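Local coordinates for StAR-related lipid transfer protein 5 (Homo sapiens, PDB 2R55), which probably binds cholesterol or other sterols and may carry them, or other lipids, within the cell, at residues A[37-42]-A[177-182]; A[57-62]-A[66-71]; A[192-197]-A[216-221]. All coordinates share one frame; numbering follows the deposited sequence.

Contact 1: A[37-42]-A[177-182]; sequences QYRRDT and FCEPLP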
loop_
_atom_site.group_PDB
_atom_site.type_symbol
_atom_site.label_atom_id
_atom_site.label_comp_id
_atom_site.label_asym_id
_atom_site.label_seq_id
_atom_site.Cartn_x
_atom_site.Cartn_y
_atom_site.Cartn_z
ATOM N N GLN A 37 10.323 10.490 -2.926
ATOM C CA GLN A 37 10.058 11.892 -2.658
ATOM C C GLN A 37 8.947 12.062 -1.611
ATOM O O GLN A 37 9.063 12.921 -0.730
ATOM C CB GLN A 37 9.817 12.687 -3.958
ATOM C CG GLN A 37 10.667 13.996 -4.088
ATOM C CD GLN A 37 12.182 13.786 -3.843
ATOM O OE1 GLN A 37 12.727 12.685 -4.051
ATOM N NE2 GLN A 37 12.864 14.852 -3.403
ATOM N N TYR A 38 7.919 11.208 -1.655
ATOM C CA TYR A 38 6.876 11.209 -0.623
ATOM C C TYR A 38 7.455 10.907 0.770
ATOM O O TYR A 38 6.897 11.331 1.774
ATOM C CB TYR A 38 5.796 10.142 -0.860
ATOM C CG TYR A 38 4.989 10.172 -2.143
ATOM C CD1 TYR A 38 4.837 11.328 -2.889
ATOM C CD2 TYR A 38 4.339 9.025 -2.576
ATOM C CE1 TYR A 38 4.084 11.324 -4.058
ATOM C CE2 TYR A 38 3.601 9.016 -3.726
ATOM C CZ TYR A 38 3.472 10.172 -4.465
ATOM O OH TYR A 38 2.729 10.157 -5.614
ATOM N N ARG A 39 8.537 10.138 0.834
ATOM C CA ARG A 39 9.069 9.717 2.111
ATOM C C ARG A 39 9.865 10.855 2.734
ATOM O O ARG A 39 9.871 11.044 3.961
ATOM C CB ARG A 39 9.937 8.467 1.935
ATOM C CG ARG A 39 10.705 8.007 3.175
ATOM C CD ARG A 39 9.798 7.816 4.360
ATOM N NE ARG A 39 10.527 7.414 5.562
ATOM C CZ ARG A 39 10.980 8.249 6.495
ATOM N NH1 ARG A 39 10.771 9.558 6.386
ATOM N NH2 ARG A 39 11.621 7.757 7.545
ATOM N N ARG A 40 10.531 11.623 1.882
ATOM C CA ARG A 40 11.397 12.687 2.344
ATOM C C ARG A 40 10.606 13.955 2.603
ATOM O O ARG A 40 10.885 14.657 3.560
ATOM C CB ARG A 40 12.505 12.931 1.339
ATOM C CG ARG A 40 13.403 11.722 1.173
ATOM C CD ARG A 40 14.230 11.785 -0.123
ATOM N NE ARG A 40 15.339 10.851 0.006
ATOM C CZ ARG A 40 16.243 10.579 -0.930
ATOM N NH1 ARG A 40 17.218 9.713 -0.661
ATOM N NH2 ARG A 40 16.178 11.154 -2.127
ATOM N N ASP A 41 9.603 14.236 1.777
ATOM C CA ASP A 41 8.896 15.508 1.879
ATOM C C ASP A 41 8.305 15.691 3.270
ATOM O O ASP A 41 7.740 14.755 3.846
ATOM C CB ASP A 41 7.762 15.609 0.854
ATOM C CG ASP A 41 8.248 15.764 -0.576
ATOM O OD1 ASP A 41 9.388 16.244 -0.825
ATOM O OD2 ASP A 41 7.452 15.429 -1.482
ATOM N N THR A 42 8.412 16.901 3.800
ATOM C CA THR A 42 7.752 17.208 5.060
ATOM C C THR A 42 6.642 18.253 4.868
ATOM O O THR A 42 5.908 18.582 5.802
ATOM C CB THR A 42 8.763 17.624 6.154
ATOM O OG1 THR A 42 9.522 18.748 5.702
ATOM C CG2 THR A 42 9.711 16.456 6.492
ATOM N N PHE A 177 7.644 1.459 2.914
ATOM C CA PHE A 177 9.066 1.490 3.249
ATOM C C PHE A 177 9.332 0.700 4.548
ATOM O O PHE A 177 8.779 1.019 5.611
ATOM C CB PHE A 177 9.543 2.935 3.400
ATOM C CG PHE A 177 9.634 3.688 2.104
ATOM C CD1 PHE A 177 8.535 4.387 1.608
ATOM C CD2 PHE A 177 10.829 3.719 1.383
ATOM C CE1 PHE A 177 8.616 5.116 0.401
ATOM C CE2 PHE A 177 10.922 4.430 0.179
ATOM C CZ PHE A 177 9.796 5.135 -0.317
ATOM N N CYS A 178 10.145 -0.346 4.452
ATOM C CA CYS A 178 10.576 -1.106 5.632
ATOM C C CYS A 178 12.013 -0.713 5.975
ATOM O O CYS A 178 12.932 -1.085 5.253
ATOM C CB CYS A 178 10.512 -2.610 5.354
ATOM S SG CYS A 178 8.886 -3.298 4.971
ATOM N N GLU A 179 12.196 0.039 7.063
ATOM C CA GLU A 179 13.501 0.667 7.369
ATOM C C GLU A 179 14.105 0.140 8.667
ATOM O O GLU A 179 13.503 0.287 9.730
ATOM C CB GLU A 179 13.404 2.209 7.442
ATOM C CG GLU A 179 12.468 2.858 6.397
ATOM C CD GLU A 179 12.186 4.352 6.647
ATOM O OE1 GLU A 179 12.163 4.806 7.814
ATOM O OE2 GLU A 179 11.977 5.080 5.662
ATOM N N PRO A 180 15.311 -0.451 8.586
ATOM C CA PRO A 180 16.003 -0.969 9.776
ATOM C C PRO A 180 16.437 0.175 10.697
ATOM O O PRO A 180 16.650 1.302 10.223
ATOM C CB PRO A 180 17.218 -1.686 9.187
ATOM C CG PRO A 180 17.473 -0.970 7.887
ATOM C CD PRO A 180 16.107 -0.644 7.359
ATOM N N LEU A 181 16.550 -0.125 11.994
ATOM C CA LEU A 181 16.773 0.882 13.034
ATOM C C LEU A 181 17.995 0.561 13.868
ATOM O O LEU A 181 18.110 -0.556 14.368
ATOM C CB LEU A 181 15.555 0.975 13.955
ATOM C CG LEU A 181 14.561 2.124 13.776
ATOM C CD1 LEU A 181 14.316 2.459 12.314
ATOM C CD2 LEU A 181 13.265 1.797 14.489
ATOM N N PRO A 182 18.913 1.539 14.030
ATOM C CA PRO A 182 20.129 1.312 14.801
ATOM C C PRO A 182 19.903 1.617 16.274
ATOM O O PRO A 182 20.451 0.878 17.138
ATOM C CB PRO A 182 21.124 2.317 14.202
ATOM C CG PRO A 182 20.320 3.233 13.295
ATOM C CD PRO A 182 18.865 2.911 13.497
#
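Arg39, in the last turn of helix 21-40, makes both interactions that join residues 37-42 to residues 177-182: a salt bridge to Glu179 and a CH-pi contact with Phe177. The ionic part is a side-on grip, in which NE and NH2 of the guanidinium each take one carboxylate oxygen. The shorter bond runs from Arg39 NE to Glu179 OE2, at 2.7 Å, yet it is the more bent, with 146° at the hydrogen; OE2 is met on its syn side, somewhat out of the carboxylate plane. The straighter one joins Arg39 NH2 to Glu179 OE1 at 3.0 Å, using the syn lone pair and lying in the guanidinium plane. The two flat groups are nearly coplanar, 27° apart, and the chains reach each other from opposite directions. Glu179 OE1 also receives a weak hydrogen bond from Asn189 on the adjoining strand 188-197.

The apolar part lies closer to the helix. Arg39 CB sits over one face of the Phe177 ring, offset toward its rim, 3.9 Å from Phe177 CE1. With CG anti to the backbone N (chi1 173°) and a bend at chi2, the arginine chain leaves the phenyl ring after CB and turns along the strand, which brings its charged end to the residue two positions farther on. Phe177 is buried and its side chain also touches Phe193, while the arginine and the glutamate remain partly exposed.

Arg70 of strand 67-75, itself salt-bridged to Glu72, places a second guanidinium beside that of Arg39; Glu179 probably helps to balance the positive charge there. The chemistry thus implies an aliphatic-aromatic contact on the buried side and a two-bond salt bridge at the partly exposed margin.

Contact 2: A[57-62]-A[66-71]; sequences SWRPSV and GNLYRG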
loop_
_atom_site.group_PDB
_atom_site.type_symbol
_atom_site.label_atom_id
_atom_site.label_comp_id
_atom_site.label_asym_id
_atom_site.label_seq_id
_atom_site.Cartn_x
_atom_site.Cartn_y
_atom_site.Cartn_z
ATOM N N SER A 57 -1.271 11.114 8.368
ATOM C CA SER A 57 -1.515 12.441 7.841
ATOM C C SER A 57 -1.825 12.301 6.366
ATOM O O SER A 57 -1.687 11.209 5.808
ATOM C CB SER A 57 -0.293 13.333 8.057
ATOM O OG SER A 57 0.901 12.645 7.740
ATOM N N TRP A 58 -2.249 13.391 5.735
ATOM C CA TRP A 58 -2.670 13.345 4.354
ATOM C C TRP A 58 -2.168 14.590 3.643
ATOM O O TRP A 58 -1.628 15.509 4.286
ATOM C CB TRP A 58 -4.207 13.231 4.251
ATOM C CG TRP A 58 -4.893 14.465 4.741
ATOM C CD1 TRP A 58 -5.179 14.782 6.039
ATOM C CD2 TRP A 58 -5.328 15.575 3.949
ATOM N NE1 TRP A 58 -5.768 16.021 6.106
ATOM C CE2 TRP A 58 -5.873 16.533 4.838
ATOM C CE3 TRP A 58 -5.319 15.856 2.575
ATOM C CZ2 TRP A 58 -6.410 17.757 4.393
ATOM C CZ3 TRP A 58 -5.850 17.082 2.132
ATOM C CH2 TRP A 58 -6.388 18.010 3.044
ATOM N N ARG A 59 -2.318 14.600 2.315
ATOM C CA ARG A 59 -2.199 15.812 1.516
ATOM C C ARG A 59 -2.848 15.603 0.150
ATOM O O ARG A 59 -3.011 14.466 -0.276
ATOM C CB ARG A 59 -0.737 16.256 1.376
ATOM C CG ARG A 59 0.024 15.577 0.271
ATOM C CD ARG A 59 1.490 15.838 0.424
ATOM N NE ARG A 59 2.229 15.337 -0.724
ATOM C CZ ARG A 59 3.537 15.504 -0.885
ATOM N NH1 ARG A 59 4.232 16.163 0.035
ATOM N NH2 ARG A 59 4.143 15.004 -1.953
ATOM N N PRO A 60 -3.195 16.701 -0.550
ATOM C CA PRO A 60 -3.753 16.521 -1.894
ATOM C C PRO A 60 -2.767 15.768 -2.792
ATOM O O PRO A 60 -1.589 16.098 -2.823
ATOM C CB PRO A 60 -3.928 17.961 -2.411
ATOM C CG PRO A 60 -3.915 18.815 -1.206
ATOM C CD PRO A 60 -3.068 18.127 -0.188
ATOM N N SER A 61 -3.253 14.735 -3.464
ATOM C CA SER A 61 -2.514 14.042 -4.501
ATOM C C SER A 61 -2.388 14.960 -5.687
ATOM O O SER A 61 -3.287 15.780 -5.910
ATOM C CB SER A 61 -3.302 12.821 -4.936
ATOM O OG SER A 61 -3.056 12.510 -6.292
ATOM N N VAL A 62 -1.276 14.848 -6.421
ATOM C CA VAL A 62 -1.152 15.490 -7.741
ATOM C C VAL A 62 -1.503 14.483 -8.867
ATOM O O VAL A 62 -1.542 14.844 -10.035
ATOM C CB VAL A 62 0.259 16.164 -7.991
ATOM C CG1 VAL A 62 0.563 17.214 -6.936
ATOM C CG2 VAL A 62 1.378 15.132 -8.049
ATOM N N GLY A 66 -8.340 13.248 -5.592
ATOM C CA GLY A 66 -8.263 12.901 -4.159
ATOM C C GLY A 66 -6.959 13.152 -3.398
ATOM O O GLY A 66 -6.188 14.071 -3.716
ATOM N N ASN A 67 -6.715 12.331 -2.376
ATOM C CA ASN A 67 -5.604 12.565 -1.465
ATOM C C ASN A 67 -4.557 11.455 -1.443
ATOM O O ASN A 67 -4.801 10.344 -1.916
ATOM C CB ASN A 67 -6.132 12.788 -0.049
ATOM C CG ASN A 67 -7.128 13.949 0.044
ATOM O OD1 ASN A 67 -6.913 15.040 -0.491
ATOM N ND2 ASN A 67 -8.213 13.716 0.758
ATOM N N LEU A 68 -3.393 11.764 -0.876
ATOM C CA LEU A 68 -2.373 10.773 -0.575
ATOM C C LEU A 68 -2.251 10.693 0.930
ATOM O O LEU A 68 -2.201 11.726 1.598
ATOM C CB LEU A 68 -1.038 11.191 -1.209
ATOM C CG LEU A 68 0.318 10.605 -0.808
ATOM C CD1 LEU A 68 0.436 9.121 -1.142
ATOM C CD2 LEU A 68 1.481 11.404 -1.459
ATOM N N TYR A 69 -2.182 9.469 1.453
ATOM C CA TYR A 69 -2.154 9.203 2.895
ATOM C C TYR A 69 -0.819 8.600 3.321
ATOM O O TYR A 69 -0.263 7.743 2.616
ATOM C CB TYR A 69 -3.318 8.271 3.302
ATOM C CG TYR A 69 -4.659 8.957 3.240
ATOM C CD1 TYR A 69 -5.434 8.925 2.077
ATOM C CD2 TYR A 69 -5.144 9.670 4.334
ATOM C CE1 TYR A 69 -6.669 9.591 2.008
ATOM C CE2 TYR A 69 -6.378 10.335 4.282
ATOM C CZ TYR A 69 -7.129 10.290 3.117
ATOM O OH TYR A 69 -8.325 10.953 3.069
ATOM N N ARG A 70 -0.322 9.038 4.477
ATOM C CA ARG A 70 0.980 8.657 4.965
ATOM C C ARG A 70 0.858 8.101 6.381
ATOM O O ARG A 70 0.393 8.791 7.300
ATOM C CB ARG A 70 1.887 9.883 4.958
ATOM C CG ARG A 70 3.295 9.694 5.570
ATOM C CD ARG A 70 3.802 11.012 6.104
ATOM N NE ARG A 70 5.255 11.077 6.161
ATOM C CZ ARG A 70 5.994 10.566 7.143
ATOM N NH1 ARG A 70 5.423 9.917 8.162
ATOM N NH2 ARG A 70 7.317 10.683 7.095
ATOM N N GLY A 71 1.266 6.848 6.533
ATOM C CA GLY A 71 1.302 6.187 7.827
ATOM C C GLY A 71 2.737 6.045 8.302
ATOM O O GLY A 71 3.625 5.682 7.526
#
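Ser57 and Arg70 form an antiparallel hydrogen-bonded pair, each backbone amide serving the other's carbonyl: Ser57 N to Arg70 O is 3.1 Å and Arg70 N to Ser57 O 2.9 Å. Arg59 and Leu68 repeat the exchange, with Leu68 N reaching Arg59 O at 2.8 Å in an almost straight bond (176°). Beyond the strand end, Ser61 N donates to Gly66 O at 3.0 Å. This ladder joins strands 54-60 and 67-75 as a beta hairpin within the curved START-domain sheet, and the outward backbone groups bond to the flanking strands: Trp58 to Lys46, Tyr69 to Phe194. Between the hydrogen-bonded pairs, Trp58 CA lies 3.2 Å from Leu68 O, a CA-H...O contact.

On the Trp58 and Tyr69 face, Trp58 CB packs on Tyr69 CE2 at 3.6 Å, and the indole meets the Asn67 amide obliquely, their planes 51° apart, with Asn67 OD1 3.5 Å from Trp58 CZ3. On the other face Arg59 runs beside Leu68, its extended chain carrying the guanidinium on to Ala43 O and the ring of Trp45. Arg70 is likewise extended and salt-bridged to Glu72, while Ser61 OG is hydrogen-bonded to the backbone N of Glu63 and to His195.

Contact 3: A[192-197]-A[216-221]; sequences TFFHTD and TRFYAN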
loop_
_atom_site.group_PDB
_atom_site.type_symbol
_atom_site.label_atom_id
_atom_site.label_comp_id
_atom_site.label_asym_id
_atom_site.label_seq_id
_atom_site.Cartn_x
_atom_site.Cartn_y
_atom_site.Cartn_z
ATOM N N THR A 192 4.131 3.960 5.268
ATOM C CA THR A 192 3.307 3.451 4.187
ATOM C C THR A 192 2.489 4.575 3.587
ATOM O O THR A 192 2.026 5.476 4.305
ATOM C CB THR A 192 2.303 2.386 4.651
ATOM O OG1 THR A 192 1.330 2.997 5.504
ATOM C CG2 THR A 192 2.970 1.235 5.390
ATOM N N PHE A 193 2.286 4.497 2.269
ATOM C CA PHE A 193 1.464 5.452 1.564
ATOM C C PHE A 193 0.314 4.759 0.872
ATOM O O PHE A 193 0.521 3.830 0.096
ATOM C CB PHE A 193 2.304 6.228 0.554
ATOM C CG PHE A 193 3.404 6.994 1.178
ATOM C CD1 PHE A 193 3.164 8.241 1.724
ATOM C CD2 PHE A 193 4.673 6.448 1.276
ATOM C CE1 PHE A 193 4.179 8.939 2.331
ATOM C CE2 PHE A 193 5.694 7.147 1.888
ATOM C CZ PHE A 193 5.448 8.398 2.412
ATOM N N PHE A 194 -0.896 5.222 1.177
ATOM C CA PHE A 194 -2.110 4.811 0.483
ATOM C C PHE A 194 -2.464 5.921 -0.477
ATOM O O PHE A 194 -2.537 7.087 -0.084
ATOM C CB PHE A 194 -3.234 4.610 1.494
ATOM C CG PHE A 194 -3.134 3.327 2.250
ATOM C CD1 PHE A 194 -2.049 2.470 2.057
ATOM C CD2 PHE A 194 -4.094 2.985 3.179
ATOM C CE1 PHE A 194 -1.961 1.273 2.759
ATOM C CE2 PHE A 194 -4.004 1.790 3.884
ATOM C CZ PHE A 194 -2.940 0.940 3.674
ATOM N N HIS A 195 -2.659 5.572 -1.739
ATOM C CA HIS A 195 -2.825 6.579 -2.781
ATOM C C HIS A 195 -3.902 6.093 -3.693
ATOM O O HIS A 195 -3.694 5.898 -4.890
ATOM C CB HIS A 195 -1.535 6.695 -3.575
ATOM C CG HIS A 195 -1.318 8.041 -4.189
ATOM N ND1 HIS A 195 -0.088 8.446 -4.653
ATOM C CD2 HIS A 195 -2.163 9.078 -4.402
ATOM C CE1 HIS A 195 -0.189 9.671 -5.136
ATOM N NE2 HIS A 195 -1.436 10.077 -4.996
ATOM N N THR A 196 -5.066 5.883 -3.114
ATOM C CA THR A 196 -6.058 5.024 -3.731
ATOM C C THR A 196 -7.164 5.825 -4.346
ATOM O O THR A 196 -7.658 6.765 -3.732
ATOM C CB THR A 196 -6.630 4.123 -2.675
ATOM O OG1 THR A 196 -5.582 3.270 -2.213
ATOM C CG2 THR A 196 -7.793 3.290 -3.216
ATOM N N ASP A 197 -7.538 5.461 -5.564
ATOM C CA ASP A 197 -8.776 5.971 -6.146
ATOM C C ASP A 197 -9.815 4.865 -6.096
ATOM O O ASP A 197 -9.825 3.950 -6.923
ATOM C CB ASP A 197 -8.573 6.431 -7.582
ATOM C CG ASP A 197 -9.820 7.023 -8.180
ATOM O OD1 ASP A 197 -10.787 7.292 -7.435
ATOM O OD2 ASP A 197 -9.845 7.235 -9.409
ATOM N N THR A 216 -4.833 3.294 10.284
ATOM C CA THR A 216 -4.635 2.942 11.704
ATOM C C THR A 216 -4.969 1.469 12.013
ATOM O O THR A 216 -4.333 0.844 12.869
ATOM C CB THR A 216 -5.469 3.823 12.639
ATOM O OG1 THR A 216 -6.865 3.606 12.379
ATOM C CG2 THR A 216 -5.115 5.292 12.451
ATOM N N ARG A 217 -5.961 0.943 11.300
ATOM C CA ARG A 217 -6.339 -0.465 11.350
ATOM C C ARG A 217 -5.317 -1.361 10.662
ATOM O O ARG A 217 -5.084 -2.499 11.086
ATOM C CB ARG A 217 -7.716 -0.663 10.683
ATOM C CG ARG A 217 -8.878 -0.681 11.651
ATOM C CD ARG A 217 -10.103 0.057 11.097
ATOM N NE ARG A 217 -11.341 -0.415 11.738
ATOM C CZ ARG A 217 -11.696 -0.148 12.997
ATOM N NH1 ARG A 217 -10.923 0.614 13.782
ATOM N NH2 ARG A 217 -12.826 -0.647 13.475
ATOM N N PHE A 218 -4.738 -0.848 9.577
ATOM C CA PHE A 218 -3.705 -1.558 8.826
ATOM C C PHE A 218 -2.517 -1.878 9.753
ATOM O O PHE A 218 -2.058 -3.026 9.830
ATOM C CB PHE A 218 -3.302 -0.726 7.613
ATOM C CG PHE A 218 -2.080 -1.222 6.882
ATOM C CD1 PHE A 218 -2.188 -2.174 5.871
ATOM C CD2 PHE A 218 -0.820 -0.685 7.160
ATOM C CE1 PHE A 218 -1.038 -2.601 5.173
ATOM C CE2 PHE A 218 0.313 -1.125 6.479
ATOM C CZ PHE A 218 0.206 -2.079 5.485
ATOM N N TYR A 219 -2.065 -0.868 10.494
ATOM C CA TYR A 219 -0.935 -1.034 11.405
ATOM C C TYR A 219 -1.307 -1.881 12.598
ATOM O O TYR A 219 -0.513 -2.723 13.033
ATOM C CB TYR A 219 -0.374 0.320 11.868
ATOM C CG TYR A 219 0.563 0.972 10.884
ATOM C CD1 TYR A 219 0.077 1.603 9.734
ATOM C CD2 TYR A 219 1.941 0.978 11.112
ATOM C CE1 TYR A 219 0.932 2.196 8.843
ATOM C CE2 TYR A 219 2.804 1.579 10.224
ATOM C CZ TYR A 219 2.297 2.189 9.090
ATOM O OH TYR A 219 3.171 2.785 8.202
ATOM N N ALA A 220 -2.495 -1.643 13.143
ATOM C CA ALA A 220 -3.006 -2.502 14.207
ATOM C C ALA A 220 -2.915 -3.974 13.778
ATOM O O ALA A 220 -2.378 -4.796 14.509
ATOM C CB ALA A 220 -4.430 -2.117 14.588
ATOM N N ASN A 221 -3.396 -4.288 12.575
ATOM C CA ASN A 221 -3.369 -5.660 12.039
ATOM C C ASN A 221 -1.958 -6.167 11.835
ATOM O O ASN A 221 -1.596 -7.232 12.328
ATOM C CB ASN A 221 -4.116 -5.752 10.698
ATOM C CG ASN A 221 -5.618 -5.814 10.853
ATOM O OD1 ASN A 221 -6.148 -5.978 11.957
ATOM N ND2 ASN A 221 -6.324 -5.687 9.730
#
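The rings of Phe194 and Phe218 meet in a T-shaped (edge-to-face) pair, the strand residue supplying the edge and the helix residue the face. Phe194 CZ stands over one face of Phe218, offset toward the rim and 3.9 Å from Phe218 CD1, which in turn lies near the plane of the Phe194 ring. The centroids are 5.4 Å apart and the planes 77° from each other. The edge of the Phe218 ring has CD1 of the neighbouring Tyr219 in its plane. Phe218 carries its CG anti to the backbone N (chi1 170°), an orientation that sends the ring from the helix toward the strand. Its CE2 meets the methyl CG2 of Thr192 at 3.7 Å, an oblique approach belonging to neither face nor edge.

The ring of Tyr219 is met at its edge by Thr192 OG1, and the phenol and the threonine approach from opposite directions. Tyr219 OH lies 3.2 Å from Thr192 CG2; the bond offered to it by Thr192 OG1 is weak, and the position of that OG1 is somewhat uncertain. The stronger polar partner of the phenol is the carbonyl of Leu190, earlier on the same strand as Thr192, so this buried hydroxyl is tied to the backbone of the sheet. A phenylalanine in place of Tyr219 would probably leave the Leu190 carbonyl without this hydroxyl partner and Thr192 with an apolar ring edge alone.

Met215, one turn earlier on the helix, touches both Thr192 and Phe194.

The axes of strand 192-194 and helix segment 216-221 approach to 11.2 Å, a separation spanned largely by the aromatic rings of Phe194, Phe218 and Tyr219. A long C-terminal helix laid across a curved, mostly antiparallel sheet is typical of the helix-grip fold of START domains, in which the lipid-binding cavity lies between sheet and helix.

Overall arrangement
Along the chain, contact 2 is nested inside the loop that contact 1 closes, and contact 3 follows both. All three reach one sheet: strands 54-60, 67-75, 188-197 and 167-180 are consecutive neighbours in it. The centres of contacts 1 and 2, and of contacts 1 and 3, are about 16 Å apart; those of contacts 2 and 3 are about 11 Å apart. Contact 1 sets helix 21-40 on one side of the sheet and contact 3 sets helix 204-227 on the other, while contact 2 lies within the sheet itself. Phe193, on segment 192-197, reaches Arg39 of contact 1 and Arg70 of contact 2. The helix 204-227 side, where START domains hold their lipid, is thus backed across the sheet by helix 21-40.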